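Local structure of secreted protein (Streptomyces lividans TK24, 5LXZ) at residues A[81-86]-A[91-96]; A[251-254]-A[258-261]. The protein binds copper and is probably an oxidase of the AA5 family of metalloradical enzymes, related to galactose oxidase. The protein carries 1 engineered substitution. All coordinates share one frame; numbering follows the deposited sequence.

Contact 1 (A[81-86]-A[91-96]). With EDO (1,2-ethanediol), chain P.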
ATOM      1  N   THR A  81       3.448   8.424   1.957  1.00 10.19           N
ATOM      2  CA  THR A  81       2.679   8.944   0.836  1.00  9.66           C
ATOM      3  C   THR A  81       1.885   7.885   0.129  1.00  8.15           C
ATOM      4  O   THR A  81       2.104   6.698   0.319  1.00  8.29           O
ATOM      5  CB  THR A  81       3.643   9.489  -0.241  1.00 10.36           C
ATOM      6  OG1 THR A  81       4.678   8.514  -0.494  1.00 11.10           O
ATOM      7  CG2 THR A  81       4.208  10.751   0.176  1.00 11.65           C
ATOM      8  N   GLY A  82       0.937   8.321  -0.715  1.00  7.54           N
ATOM      9  CA  GLY A  82       0.291   7.479  -1.692  1.00  7.55           C
ATOM     10  C   GLY A  82       0.796   7.877  -3.062  1.00  7.61           C
ATOM     11  O   GLY A  82       1.347   8.964  -3.232  1.00  8.11           O
ATOM     12  N   HIS A  83       0.617   7.023  -4.062  1.00  7.60           N
ATOM     13  CA  HIS A  83       1.262   7.269  -5.340  1.00  8.36           C
ATOM     14  C   HIS A  83       0.706   6.386  -6.420  1.00  8.96           C
ATOM     15  O   HIS A  83       0.408   5.203  -6.165  1.00  9.75           O
ATOM     16  CB  HIS A  83       2.760   7.123  -5.278  1.00  8.79           C
ATOM     17  CG  HIS A  83       3.214   5.990  -4.450  1.00  9.09           C
ATOM     18  ND1 HIS A  83       2.774   4.701  -4.630  1.00 10.04           N
ATOM     19  CD2 HIS A  83       4.031   5.962  -3.381  1.00 10.28           C
ATOM     20  CE1 HIS A  83       3.356   3.914  -3.746  1.00 10.79           C
ATOM     21  NE2 HIS A  83       4.101   4.658  -2.964  1.00 10.91           N
ATOM     22  N   THR A  84       0.576   6.934  -7.625  1.00  8.55           N
ATOM     23  CA  THR A  84       0.182   6.156  -8.771  1.00  8.56           C
ATOM     24  C   THR A  84       0.726   6.837 -10.036  1.00  8.16           C
ATOM     25  O   THR A  84       1.014   8.039 -10.050  1.00  8.10           O
ATOM     26  CB  THR A  84      -1.331   5.907  -8.779  1.00  9.88           C
ATOM     27  OG1 THR A  84      -1.634   4.753  -9.597  1.00 10.95           O
ATOM     28  CG2 THR A  84      -2.075   7.121  -9.241  1.00 10.24           C
ATOM     29  N   GLN A  85       0.905   6.053 -11.086  1.00  7.36           N
ATOM     30  CA  GLN A  85       1.337   6.569 -12.378  1.00  7.35           C
ATOM     31  C   GLN A  85       0.255   7.352 -13.072  1.00  7.39           C
ATOM     32  O   GLN A  85      -0.868   6.893 -13.205  1.00  8.74           O
ATOM     33  CB  GLN A  85       1.753   5.398 -13.277  1.00  7.25           C
ATOM     34  CG  GLN A  85       2.461   5.903 -14.539  1.00  7.75           C
ATOM     35  CD  GLN A  85       2.524   4.957 -15.727  1.00  8.58           C
ATOM     36  OE1 GLN A  85       2.733   5.415 -16.873  1.00  9.02           O
ATOM     37  NE2 GLN A  85       2.439   3.670 -15.501  1.00  9.22           N
ATOM     38  N   LEU A  86       0.607   8.529 -13.541  1.00  7.41           N
ATOM     39  CA  LEU A  86      -0.250   9.345 -14.384  1.00  7.95           C
ATOM     40  C   LEU A  86      -0.116   8.918 -15.844  1.00  8.44           C
ATOM     41  O   LEU A  86       0.768   8.174 -16.226  1.00  8.74           O
ATOM     42  CB  LEU A  86       0.158  10.802 -14.239  1.00  8.19           C
ATOM     43  CG  LEU A  86       0.011  11.365 -12.838  1.00  8.91           C
ATOM     44  CD1 LEU A  86       0.468  12.798 -12.863  1.00  9.89           C
ATOM     45  CD2 LEU A  86      -1.386  11.239 -12.269  1.00  9.69           C
ATOM     46  N   LEU A  91       4.947   9.944 -11.814  1.00  8.33           N
ATOM     47  CA  LEU A  91       4.365   9.323 -10.642  1.00  8.42           C
ATOM     48  C   LEU A  91       3.797  10.444  -9.785  1.00  8.43           C
ATOM     49  O   LEU A  91       4.557  11.291  -9.320  1.00  8.87           O
ATOM     50  CB  LEU A  91       5.417   8.550  -9.845  1.00  9.24           C
ATOM     51  CG  LEU A  91       4.874   7.684  -8.715  1.00 10.12           C
ATOM     52  CD1 LEU A  91       4.184   6.414  -9.235  1.00 10.23           C
ATOM     53  CD2 LEU A  91       5.994   7.276  -7.755  1.00 11.18           C
ATOM     54  N   LEU A  92       2.483  10.464  -9.585  1.00  7.45           N
ATOM     55  CA  LEU A  92       1.885  11.404  -8.663  1.00  7.43           C
ATOM     56  C   LEU A  92       2.166  10.839  -7.276  1.00  8.33           C
ATOM     57  O   LEU A  92       1.880   9.676  -7.036  1.00  7.97           O
ATOM     58  CB  LEU A  92       0.394  11.566  -8.832  1.00  7.48           C
ATOM     59  CG  LEU A  92      -0.304  12.518  -7.876  1.00  7.22           C
ATOM     60  CD1 LEU A  92       0.143  13.969  -8.056  1.00  7.36           C
ATOM     61  CD2 LEU A  92      -1.806  12.430  -8.108  1.00  7.97           C
ATOM     62  N   ILE A  93       2.714  11.651  -6.382  1.00  8.20           N
ATOM     63  CA  ILE A  93       3.026  11.189  -5.023  1.00  9.16           C
ATOM     64  C   ILE A  93       2.495  12.266  -4.051  1.00  9.00           C
ATOM     65  O   ILE A  93       2.764  13.440  -4.249  1.00 10.84           O
ATOM     66  CB  ILE A  93       4.524  10.803  -4.922  1.00 11.19           C
ATOM     67  CG1 ILE A  93       4.842  10.235  -3.532  1.00 11.81           C
ATOM     68  CG2 ILE A  93       5.412  11.964  -5.252  1.00 12.35           C
ATOM     69  CD1 ILE A  93       6.158   9.474  -3.513  1.00 12.59           C
ATOM     70  N   ALA A  94       1.682  11.910  -3.075  1.00  8.45           N
ATOM     71  CA  ALA A  94       0.986  12.888  -2.259  1.00  8.23           C
ATOM     72  C   ALA A  94       0.865  12.408  -0.851  1.00  8.30           C
ATOM     73  O   ALA A  94       0.705  11.210  -0.597  1.00  8.14           O
ATOM     74  CB  ALA A  94      -0.360  13.203  -2.827  1.00  9.01           C
ATOM     75  N   GLY A  95       0.841  13.368   0.040  1.00  7.75           N
ATOM     76  CA  GLY A  95       0.800  13.113   1.434  1.00  8.38           C
ATOM     77  C   GLY A  95       2.169  12.985   2.053  1.00  9.61           C
ATOM     78  O   GLY A  95       3.158  13.516   1.549  1.00 10.89           O
ATOM     79  N   GLY A  96       2.202  12.279   3.166  1.00  9.15           N
ATOM     80  CA  GLY A  96       3.431  12.092   3.924  1.00  9.94           C
ATOM     81  C   GLY A  96       3.240  12.425   5.365  1.00 10.83           C
ATOM     82  O   GLY A  96       2.138  12.477   5.872  1.00 10.46           O
TER
HETATM   83  C1  EDO P 715      -0.733   3.608  -2.044  1.00 19.36           C
HETATM   84  O1  EDO P 715       0.467   4.199  -2.570  1.00 21.21           O
HETATM   85  C2  EDO P 715      -1.757   3.536  -3.120  1.00 19.35           C
HETATM   86  O2  EDO P 715      -1.669   4.822  -3.743  1.00 15.27           O
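The H83 imidazole meets I93 at its edge, where CD1 of I93 lies near the ring plane and 4.1 Å from CD2 of H83. Over one face sits a 1,2-ethanediol, probably from the crystallisation liquor. Its O1 is 3.0 Å above the plane of the H83 ring, offset toward the ND1/CE1 rim. The same molecule accepts from H83 N: the bond to O2 is 3.2 Å long and fairly straight, and the one to O1 is weak. The ring gets there because CG of H83 lies between the backbone N and the carbonyl carbon (chi1 40°). NE2 of H83 is hydrogen-bonded to ND1 of H30, and the two rings stand at about 80°. This bond should limit rotation of the H83 ring.

The two strands form an antiparallel hairpin in a blade of the beta-propeller. Strand 226-230 continues the sheet beyond 91-96. G82 with A94 and T84 with L92 are the hydrogen-bonded pairs. The G82 N to A94 O bond is 2.9 Å, and T84 O accepts L92 N at the same length. H83 and I93 form the non-hydrogen-bonded pair between them.

On the H83 side, CD1 of L91 lies 3.6 Å from C of T84, alongside the strand. OG1 of T81 touches CG1 of I93 at 3.5 Å; its hydrogen bond goes to L78 O. On the face with T84 and L92, CD2 of L86 meets CB of L92 at 3.9 Å, the two side chains crossing at a slant. OG1 of T84 is tied to D553. At the far end, CG2 of T81 packs against O of G95, a buried carbonyl oxygen with no polar partner in the model.

Contact 2 (A[251-254]-A[258-261]); sequences LTTL and KILS. With EDO (1,2-ethanediol), chain P.
L251 lays its CB over CG2 of I259 at 3.8 Å, the two side chains crossing at about a right angle. They belong to the first two strands of a four-stranded antiparallel propeller blade, within a Kelch motif. Strand 277-280 continues the sheet beyond I259.

Farther out on L251, the CD1 methyl touches the hydroxyl OG of S261 at 3.6 Å, a van der Waals contact. L251, T253, I259 and S261 share one face of the sheet. L251 and I259 use it to pack on L92 of the neighbouring blade.

T252 and L260 form the hydrogen-bonded pair: T252 N to L260 O and L260 N to T252 O are both 2.9 Å. OG1 of T252 is bonded to L301 O, which ties this strand to the next blade.

At the turn, L254 N donates to K258 O over 2.8 Å, almost straight at 175°. CG of L254 also meets CB of L260 at 4.0 Å, on the face of T252. K258 carries its extended chain away from L254, and its NZ makes a long, weak ion pair with D280. At the opposite end, L251 N donates to O2 of the 1,2-ethanediol at 2.9 Å.

I259 has CG1 beside its backbone N (chi1 -48°), and a further turn about CG1 (chi2 -59°) carries CD1 across to T253, where it lies 3.3 Å from OG1.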
ATOM      1  N   LEU A 251      -3.916   6.600  -3.492  1.00  6.33           N
ATOM      2  CA  LEU A 251      -4.183   7.310  -4.738  1.00  6.89           C
ATOM      3  C   LEU A 251      -4.505   6.289  -5.798  1.00  6.89           C
ATOM      4  O   LEU A 251      -3.722   5.348  -5.980  1.00  7.50           O
ATOM      5  CB  LEU A 251      -2.948   8.092  -5.149  1.00  7.05           C
ATOM      6  CG  LEU A 251      -2.847   9.528  -4.620  1.00  8.52           C
ATOM      7  CD1 LEU A 251      -2.943   9.670  -3.156  1.00  9.33           C
ATOM      8  CD2 LEU A 251      -1.535  10.131  -5.155  1.00  8.81           C
ATOM      9  N   THR A 252      -5.618   6.419  -6.469  1.00  7.09           N
ATOM     10  CA  THR A 252      -6.025   5.424  -7.461  1.00  7.54           C
ATOM     11  C   THR A 252      -6.680   6.101  -8.659  1.00  7.58           C
ATOM     12  O   THR A 252      -7.407   7.068  -8.513  1.00  7.26           O
ATOM     13  CB  THR A 252      -6.923   4.347  -6.789  1.00  8.30           C
ATOM     14  OG1 THR A 252      -7.000   3.196  -7.633  1.00  9.34           O
ATOM     15  CG2 THR A 252      -8.268   4.832  -6.434  1.00  8.80           C
ATOM     16  N   THR A 253      -6.384   5.604  -9.845  1.00  7.10           N
ATOM     17  CA  THR A 253      -6.911   6.220 -11.080  1.00  7.67           C
ATOM     18  C   THR A 253      -8.352   5.868 -11.338  1.00  7.68           C
ATOM     19  O   THR A 253      -8.741   4.695 -11.219  1.00  8.12           O
ATOM     20  CB  THR A 253      -6.089   5.699 -12.239  1.00  8.30           C
ATOM     21  OG1 THR A 253      -4.705   6.029 -12.001  1.00  8.96           O
ATOM     22  CG2 THR A 253      -6.565   6.280 -13.559  1.00  8.75           C
ATOM     23  N   LEU A 254      -9.135   6.875 -11.676  1.00  7.42           N
ATOM     24  CA  LEU A 254     -10.539   6.694 -12.027  1.00  7.68           C
ATOM     25  C   LEU A 254     -10.710   6.513 -13.553  1.00  7.96           C
ATOM     26  O   LEU A 254      -9.771   6.615 -14.327  1.00  8.51           O
ATOM     27  CB  LEU A 254     -11.345   7.894 -11.527  1.00  8.57           C
ATOM     28  CG  LEU A 254     -11.318   8.123 -10.013  1.00  9.34           C
ATOM     29  CD1 LEU A 254     -12.103   9.392  -9.677  1.00 10.49           C
ATOM     30  CD2 LEU A 254     -11.920   6.953  -9.254  1.00 10.57           C
ATOM     31  N   LYS A 258      -8.555  10.878 -13.856  1.00  9.32           N
ATOM     32  CA  LYS A 258      -8.251  11.678 -12.689  1.00  9.41           C
ATOM     33  C   LYS A 258      -7.877  10.733 -11.551  1.00  8.75           C
ATOM     34  O   LYS A 258      -8.167   9.536 -11.612  1.00  8.38           O
ATOM     35  CB  LYS A 258      -9.420  12.568 -12.334  1.00 11.01           C
ATOM     36  CG  LYS A 258      -9.732  13.558 -13.465  1.00 12.13           C
ATOM     37  CD  LYS A 258     -10.838  14.477 -13.029  1.00 13.75           C
ATOM     38  CE  LYS A 258     -11.253  15.355 -14.205  1.00 14.89           C
ATOM     39  NZ  LYS A 258     -12.377  16.224 -13.781  1.00 15.70           N
ATOM     40  N   ILE A 259      -7.182  11.261 -10.571  1.00  7.60           N
ATOM     41  CA  ILE A 259      -6.665  10.458  -9.451  1.00  7.29           C
ATOM     42  C   ILE A 259      -7.394  10.756  -8.165  1.00  6.81           C
ATOM     43  O   ILE A 259      -7.443  11.895  -7.713  1.00  7.11           O
ATOM     44  CB  ILE A 259      -5.175  10.686  -9.232  1.00  7.32           C
ATOM     45  CG1 ILE A 259      -4.377  10.602 -10.537  1.00  8.29           C
ATOM     46  CG2 ILE A 259      -4.646   9.751  -8.144  1.00  7.68           C
ATOM     47  CD1 ILE A 259      -4.494   9.291 -11.271  1.00  8.99           C
ATOM     48  N   LEU A 260      -8.025   9.726  -7.617  1.00  6.53           N
ATOM     49  CA  LEU A 260      -8.742   9.820  -6.376  1.00  6.95           C
ATOM     50  C   LEU A 260      -7.782   9.603  -5.203  1.00  6.84           C
ATOM     51  O   LEU A 260      -7.080   8.593  -5.167  1.00  6.83           O
ATOM     52  CB  LEU A 260      -9.874   8.815  -6.377  1.00  7.55           C
ATOM     53  CG  LEU A 260     -10.772   8.780  -5.137  1.00  8.18           C
ATOM     54  CD1 LEU A 260     -11.657   9.984  -5.034  1.00  9.35           C
ATOM     55  CD2 LEU A 260     -11.616   7.535  -5.209  1.00  8.78           C
ATOM     56  N   SER A 261      -7.844  10.480  -4.224  1.00  6.55           N
ATOM     57  CA  SER A 261      -7.091  10.338  -2.968  1.00  6.58           C
ATOM     58  C   SER A 261      -8.070  10.082  -1.828  1.00  6.92           C
ATOM     59  O   SER A 261      -9.030  10.837  -1.653  1.00  6.87           O
ATOM     60  CB  SER A 261      -6.282  11.555  -2.723  1.00  7.44           C
ATOM     61  OG  SER A 261      -5.586  11.385  -1.517  1.00  8.68           O
TER
HETATM   62  C1  EDO P 715      -0.733   3.608  -2.044  1.00 19.36           C
HETATM   63  O1  EDO P 715       0.467   4.199  -2.570  1.00 21.21           O
HETATM   64  C2  EDO P 715      -1.757   3.536  -3.120  1.00 19.35           C
HETATM   65  O2  EDO P 715      -1.669   4.822  -3.743  1.00 15.27           O

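Overall arrangement
Contacts 1 and 2 are the opening hairpins of adjacent propeller blades, with centres about 10 Å apart. Their facing sides interlock: CD2 of L86 meets CG1 of I259 at 3.5 Å, and CD2 of L92 meets CD2 of L251 at 3.8 Å. Both are backbone-paired hairpins. Contact 1 is wholly buried, and its T81 side chain is about 10 Å from a copper ion. Its polar side chains are bonded to residues outside it, such as H30 and D553. Contact 2 is also mostly buried, but T253, L254 and K258 near its turn are partly exposed. One 1,2-ethanediol spans both hairpins, taking hydrogen bonds from H83 N and L251 N.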